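Local coordinates for protein catalase (Bacillus pumilus, PDB 4QOL) that breaks down hydrogen peroxide to water and oxygen at a heme and also shows peroxidase-like reactivity toward phenolic substrates, at residues 200-213 / 324-336. Sequence-based numbering, arbitrary orientation.
Sequences HTFRWVNKYGETKY and GIEASEDKLLQGR. With HEM (protoporphyrin IX containing Fe), chain E.
His200 is gripped at both ring nitrogens by the N-cap residue and second turn of helix 331-348. Its ND1 donates to Asp330 OD2 at 2.7 Å, meeting the carboxylate from above its plane, while NE2 accepts from Arg336 NH1 at 2.9 Å; both partners lie near the ring plane and fix its rotation. Leu333 CB sits over the ring centre, a CH-pi contact. Imidazole suits this place because one flat ring can donate and accept at once. A leucine in its place would probably leave Asp330 OD2 and Arg336 NH1 without their ring partner and Leu333 CB without its aromatic face. Arg336, its guanidinium lying with one face over heme C2C, is also held through NH2 by Tyr340 OH and Val128 O. Asp330, short enough to cap the helix while serving His200, has CG anti to the backbone N (chi1 173°), and OD1 accepts from Leu333 N. This end is tight and buried.

Farther along, Arg203 and Glu326 pair antiparallel, bonded both ways, and Val205 N continues to Gly324 O. Arg203, extended from CG to NE, reaches Glu329 OE1 side-on with NE and NH2, each at 3.1 Å, a salt bridge. Beyond, exposed Lys207 to Gly209 project past the contact.

Strand 325-327 thus edges the curled antiparallel sheet of the catalase fold, joining strand 202-205, which pairs with strand 211-220, while the helix carries Leu332 and Arg336 to the heme.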
# COMPACT_ATOMS: atom_id res chain seq x y z
N HIS A 200 26.54 -6.97 -18.67
CA HIS A 200 26.13 -6.63 -20.02
C HIS A 200 27.13 -5.76 -20.74
O HIS A 200 27.87 -4.99 -20.14
CB HIS A 200 24.83 -5.82 -20.04
CG HIS A 200 23.72 -6.40 -19.18
ND1 HIS A 200 23.03 -7.52 -19.56
CD2 HIS A 200 23.17 -5.99 -18.01
CE1 HIS A 200 22.13 -7.83 -18.63
NE2 HIS A 200 22.21 -6.94 -17.66
N THR A 201 27.10 -5.92 -22.04
CA THR A 201 27.57 -4.91 -23.02
C THR A 201 26.62 -3.72 -22.95
O THR A 201 25.40 -3.87 -22.94
CB THR A 201 27.54 -5.51 -24.39
OG1 THR A 201 28.39 -6.70 -24.41
CG2 THR A 201 28.00 -4.51 -25.43
N PHE A 202 27.21 -2.53 -22.86
CA PHE A 202 26.50 -1.30 -23.04
C PHE A 202 27.05 -0.57 -24.29
O PHE A 202 27.98 -1.02 -24.92
CB PHE A 202 26.72 -0.41 -21.79
CG PHE A 202 26.09 -0.97 -20.57
CD1 PHE A 202 24.71 -0.73 -20.31
CD2 PHE A 202 26.78 -1.82 -19.74
CE1 PHE A 202 24.09 -1.36 -19.19
CE2 PHE A 202 26.17 -2.41 -18.63
CZ PHE A 202 24.85 -2.20 -18.37
N ARG A 203 26.45 0.53 -24.57
CA ARG A 203 26.90 1.40 -25.67
C ARG A 203 27.48 2.68 -25.10
O ARG A 203 26.80 3.36 -24.29
CB ARG A 203 25.71 1.72 -26.57
CG ARG A 203 25.24 0.58 -27.45
CD ARG A 203 24.13 1.10 -28.40
NE ARG A 203 23.84 0.06 -29.36
CZ ARG A 203 23.90 0.17 -30.69
NH1 ARG A 203 24.12 1.32 -31.31
NH2 ARG A 203 23.66 -0.91 -31.38
N TRP A 204 28.67 3.07 -25.58
CA TRP A 204 29.26 4.36 -25.26
C TRP A 204 29.17 5.20 -26.50
O TRP A 204 29.51 4.74 -27.58
CB TRP A 204 30.69 4.18 -24.80
CG TRP A 204 30.86 4.04 -23.36
CD1 TRP A 204 29.87 3.81 -22.36
CD2 TRP A 204 32.09 4.08 -22.66
NE1 TRP A 204 30.46 3.75 -21.13
CE2 TRP A 204 31.81 3.88 -21.27
CE3 TRP A 204 33.38 4.29 -23.04
CZ2 TRP A 204 32.78 3.95 -20.32
CZ3 TRP A 204 34.39 4.22 -22.06
CH2 TRP A 204 34.06 4.08 -20.73
N VAL A 205 28.67 6.42 -26.36
CA VAL A 205 28.46 7.30 -27.47
C VAL A 205 29.24 8.57 -27.15
O VAL A 205 29.00 9.20 -26.14
CB VAL A 205 26.97 7.65 -27.71
CG1 VAL A 205 26.84 8.45 -29.00
CG2 VAL A 205 26.13 6.37 -27.77
N ASN A 206 30.11 8.98 -28.08
CA ASN A 206 30.91 10.23 -27.89
C ASN A 206 30.26 11.53 -28.48
O ASN A 206 29.16 11.50 -29.01
CB ASN A 206 32.33 10.02 -28.39
CG ASN A 206 32.46 10.00 -29.93
OD1 ASN A 206 31.54 10.30 -30.68
ND2 ASN A 206 33.62 9.60 -30.38
N LYS A 207 30.94 12.65 -28.33
CA LYS A 207 30.34 13.92 -28.74
C LYS A 207 30.10 14.00 -30.27
O LYS A 207 29.39 14.86 -30.72
CB LYS A 207 31.22 15.12 -28.31
CG LYS A 207 32.54 15.25 -29.08
CD LYS A 207 33.45 16.28 -28.40
CE LYS A 207 34.77 16.49 -29.08
NZ LYS A 207 35.59 17.68 -28.65
N TYR A 208 30.76 13.14 -31.03
CA TYR A 208 30.56 13.12 -32.50
C TYR A 208 29.44 12.15 -32.88
O TYR A 208 29.14 11.98 -34.05
CB TYR A 208 31.84 12.70 -33.19
CG TYR A 208 32.99 13.63 -32.92
CD1 TYR A 208 32.96 14.93 -33.39
CD2 TYR A 208 34.08 13.24 -32.16
CE1 TYR A 208 34.03 15.78 -33.15
CE2 TYR A 208 35.15 14.10 -31.90
CZ TYR A 208 35.11 15.37 -32.41
OH TYR A 208 36.14 16.25 -32.17
N GLY A 209 28.87 11.46 -31.90
CA GLY A 209 27.78 10.49 -32.19
C GLY A 209 28.30 9.11 -32.54
O GLY A 209 27.50 8.28 -32.94
N GLU A 210 29.58 8.85 -32.35
CA GLU A 210 30.19 7.57 -32.64
C GLU A 210 29.98 6.64 -31.47
O GLU A 210 30.14 7.07 -30.32
CB GLU A 210 31.69 7.69 -32.95
CG GLU A 210 31.97 8.57 -34.16
CD GLU A 210 33.36 9.21 -34.23
OE1 GLU A 210 34.18 9.22 -33.25
OE2 GLU A 210 33.64 9.71 -35.36
N THR A 211 29.62 5.41 -31.78
CA THR A 211 29.27 4.39 -30.75
C THR A 211 30.27 3.24 -30.70
O THR A 211 30.73 2.76 -31.75
CB THR A 211 27.88 3.78 -31.04
OG1 THR A 211 26.90 4.81 -31.06
CG2 THR A 211 27.50 2.73 -29.93
N LYS A 212 30.64 2.83 -29.47
CA LYS A 212 31.41 1.61 -29.25
C LYS A 212 30.62 0.79 -28.22
O LYS A 212 29.89 1.33 -27.39
CB LYS A 212 32.77 1.87 -28.63
CG LYS A 212 33.64 2.81 -29.41
CD LYS A 212 34.74 2.06 -30.07
CE LYS A 212 35.63 3.05 -30.80
NZ LYS A 212 36.13 2.37 -32.01
N TYR A 213 30.73 -0.52 -28.35
CA TYR A 213 30.32 -1.41 -27.27
C TYR A 213 31.35 -1.39 -26.13
O TYR A 213 32.54 -1.31 -26.35
CB TYR A 213 30.19 -2.83 -27.75
CG TYR A 213 29.01 -3.18 -28.65
CD1 TYR A 213 27.71 -2.73 -28.39
CD2 TYR A 213 29.21 -3.99 -29.74
CE1 TYR A 213 26.66 -3.09 -29.20
CE2 TYR A 213 28.15 -4.40 -30.53
CZ TYR A 213 26.89 -3.94 -30.25
OH TYR A 213 25.85 -4.37 -31.01
N GLY A 324 25.66 9.80 -23.10
CA GLY A 324 26.91 9.10 -23.51
C GLY A 324 27.01 7.63 -23.14
O GLY A 324 27.91 6.93 -23.56
N ILE A 325 26.07 7.17 -22.30
CA ILE A 325 26.01 5.75 -21.92
C ILE A 325 24.61 5.25 -22.11
O ILE A 325 23.66 5.79 -21.53
CB ILE A 325 26.40 5.57 -20.46
CG1 ILE A 325 27.75 6.22 -20.12
CG2 ILE A 325 26.51 4.09 -20.11
CD1 ILE A 325 28.23 6.18 -18.67
N GLU A 326 24.48 4.25 -22.97
CA GLU A 326 23.19 3.73 -23.42
C GLU A 326 23.09 2.21 -23.25
O GLU A 326 24.10 1.53 -23.13
CB GLU A 326 22.96 4.14 -24.87
CG GLU A 326 22.75 5.65 -24.96
CD GLU A 326 22.50 6.20 -26.32
OE1 GLU A 326 22.07 5.44 -27.20
OE2 GLU A 326 22.71 7.44 -26.49
N ALA A 327 21.85 1.70 -23.24
CA ALA A 327 21.64 0.24 -23.22
C ALA A 327 22.13 -0.36 -24.52
O ALA A 327 22.11 0.31 -25.58
CB ALA A 327 20.17 -0.09 -23.00
N SER A 328 22.60 -1.57 -24.50
CA SER A 328 22.67 -2.33 -25.71
C SER A 328 21.35 -3.10 -25.90
O SER A 328 20.49 -3.18 -24.98
CB SER A 328 23.82 -3.32 -25.68
OG SER A 328 23.55 -4.46 -24.84
N GLU A 329 21.32 -3.80 -27.02
CA GLU A 329 20.22 -4.70 -27.40
C GLU A 329 20.07 -6.01 -26.60
O GLU A 329 19.09 -6.73 -26.78
CB GLU A 329 20.39 -4.95 -28.91
CG GLU A 329 21.84 -5.30 -29.27
CD GLU A 329 22.87 -4.13 -29.67
OE1 GLU A 329 22.97 -2.96 -29.20
OE2 GLU A 329 23.78 -4.43 -30.50
N ASP A 330 20.97 -6.26 -25.67
CA ASP A 330 20.97 -7.46 -24.82
C ASP A 330 19.54 -7.66 -24.22
O ASP A 330 19.07 -6.76 -23.56
CB ASP A 330 22.07 -7.21 -23.78
CG ASP A 330 22.15 -8.29 -22.66
OD1 ASP A 330 21.10 -8.79 -22.24
OD2 ASP A 330 23.25 -8.46 -22.09
N LYS A 331 18.90 -8.84 -24.45
CA LYS A 331 17.51 -8.97 -24.20
C LYS A 331 17.26 -9.17 -22.66
O LYS A 331 16.15 -9.01 -22.22
CB LYS A 331 16.87 -10.16 -24.93
CG LYS A 331 16.92 -10.08 -26.45
CD LYS A 331 16.24 -11.30 -27.08
CE LYS A 331 16.59 -11.39 -28.55
NZ LYS A 331 15.94 -12.58 -29.12
N LEU A 332 18.32 -9.56 -21.96
CA LEU A 332 18.28 -9.68 -20.49
C LEU A 332 18.30 -8.25 -19.91
O LEU A 332 17.37 -7.88 -19.14
CB LEU A 332 19.48 -10.52 -20.04
CG LEU A 332 19.40 -10.92 -18.55
CD1 LEU A 332 18.33 -11.99 -18.33
CD2 LEU A 332 20.77 -11.36 -18.15
N LEU A 333 19.22 -7.43 -20.39
CA LEU A 333 19.27 -5.97 -20.01
C LEU A 333 17.95 -5.26 -20.30
O LEU A 333 17.44 -4.51 -19.47
CB LEU A 333 20.40 -5.28 -20.69
CG LEU A 333 20.50 -3.76 -20.51
CD1 LEU A 333 20.62 -3.37 -19.06
CD2 LEU A 333 21.72 -3.25 -21.33
N GLN A 334 17.39 -5.51 -21.47
CA GLN A 334 16.18 -4.83 -21.84
C GLN A 334 15.05 -4.95 -20.79
O GLN A 334 14.38 -3.98 -20.50
CB GLN A 334 15.70 -5.26 -23.23
CG GLN A 334 16.66 -4.92 -24.36
CD GLN A 334 16.52 -3.52 -24.90
OE1 GLN A 334 15.42 -3.10 -25.23
NE2 GLN A 334 17.60 -2.80 -24.97
N GLY A 335 14.83 -6.14 -20.29
CA GLY A 335 13.84 -6.34 -19.26
C GLY A 335 14.17 -5.63 -17.98
O GLY A 335 13.27 -5.17 -17.25
N ARG A 336 15.44 -5.62 -17.62
CA ARG A 336 15.88 -4.95 -16.36
C ARG A 336 15.55 -3.52 -16.38
O ARG A 336 15.23 -2.91 -15.38
CB ARG A 336 17.40 -5.15 -16.15
CG ARG A 336 17.84 -6.60 -15.94
CD ARG A 336 19.37 -6.71 -15.79
NE ARG A 336 19.79 -6.17 -14.47
CZ ARG A 336 20.99 -5.73 -14.18
NH1 ARG A 336 21.90 -5.72 -15.09
NH2 ARG A 336 21.29 -5.29 -12.96
CHA HEM E . 18.11 -6.41 -7.57
CHB HEM E . 15.39 -7.84 -11.31
CHC HEM E . 19.51 -9.50 -13.57
CHD HEM E . 22.12 -7.37 -10.09
C1A HEM E . 17.02 -6.69 -8.38
C2A HEM E . 15.65 -6.45 -8.04
C3A HEM E . 14.89 -6.85 -9.10
C4A HEM E . 15.78 -7.33 -10.08
CMA HEM E . 13.42 -6.76 -9.36
CAA HEM E . 15.20 -5.81 -6.77
CBA HEM E . 15.61 -4.33 -6.87
CGA HEM E . 15.06 -3.52 -5.75
O1A HEM E . 15.53 -2.38 -5.57
O2A HEM E . 14.09 -3.92 -5.07
C1B HEM E . 16.32 -8.43 -12.21
C2B HEM E . 15.91 -9.02 -13.45
C3B HEM E . 17.03 -9.50 -14.08
C4B HEM E . 18.18 -9.15 -13.24
CMB HEM E . 14.49 -9.07 -13.94
CAB HEM E . 17.16 -10.15 -15.39
CBB HEM E . 16.14 -10.08 -16.25
C1C HEM E . 20.58 -9.05 -12.81
C2C HEM E . 21.88 -9.00 -13.27
C3C HEM E . 22.62 -8.43 -12.28
C4C HEM E . 21.76 -8.04 -11.23
CMC HEM E . 22.34 -9.60 -14.58
CAC HEM E . 23.99 -8.08 -12.37
CBC HEM E . 24.49 -7.85 -13.57
C1D HEM E . 21.18 -6.95 -9.13
C2D HEM E . 21.61 -6.31 -7.88
C3D HEM E . 20.52 -6.06 -7.15
C4D HEM E . 19.41 -6.54 -7.98
CMD HEM E . 23.04 -6.05 -7.55
CAD HEM E . 20.43 -5.40 -5.80
CBD HEM E . 20.51 -3.88 -6.06
CGD HEM E . 20.46 -3.27 -4.69
O1D HEM E . 21.52 -3.22 -4.06
O2D HEM E . 19.39 -2.83 -4.19
NA HEM E . 17.10 -7.22 -9.67
NB HEM E . 17.66 -8.55 -12.16
NC HEM E . 20.50 -8.40 -11.60
ND HEM E . 19.86 -7.07 -9.16
FE HEM E . 18.81 -7.78 -10.60
O HOH W 1 25.68 -8.05 -23.32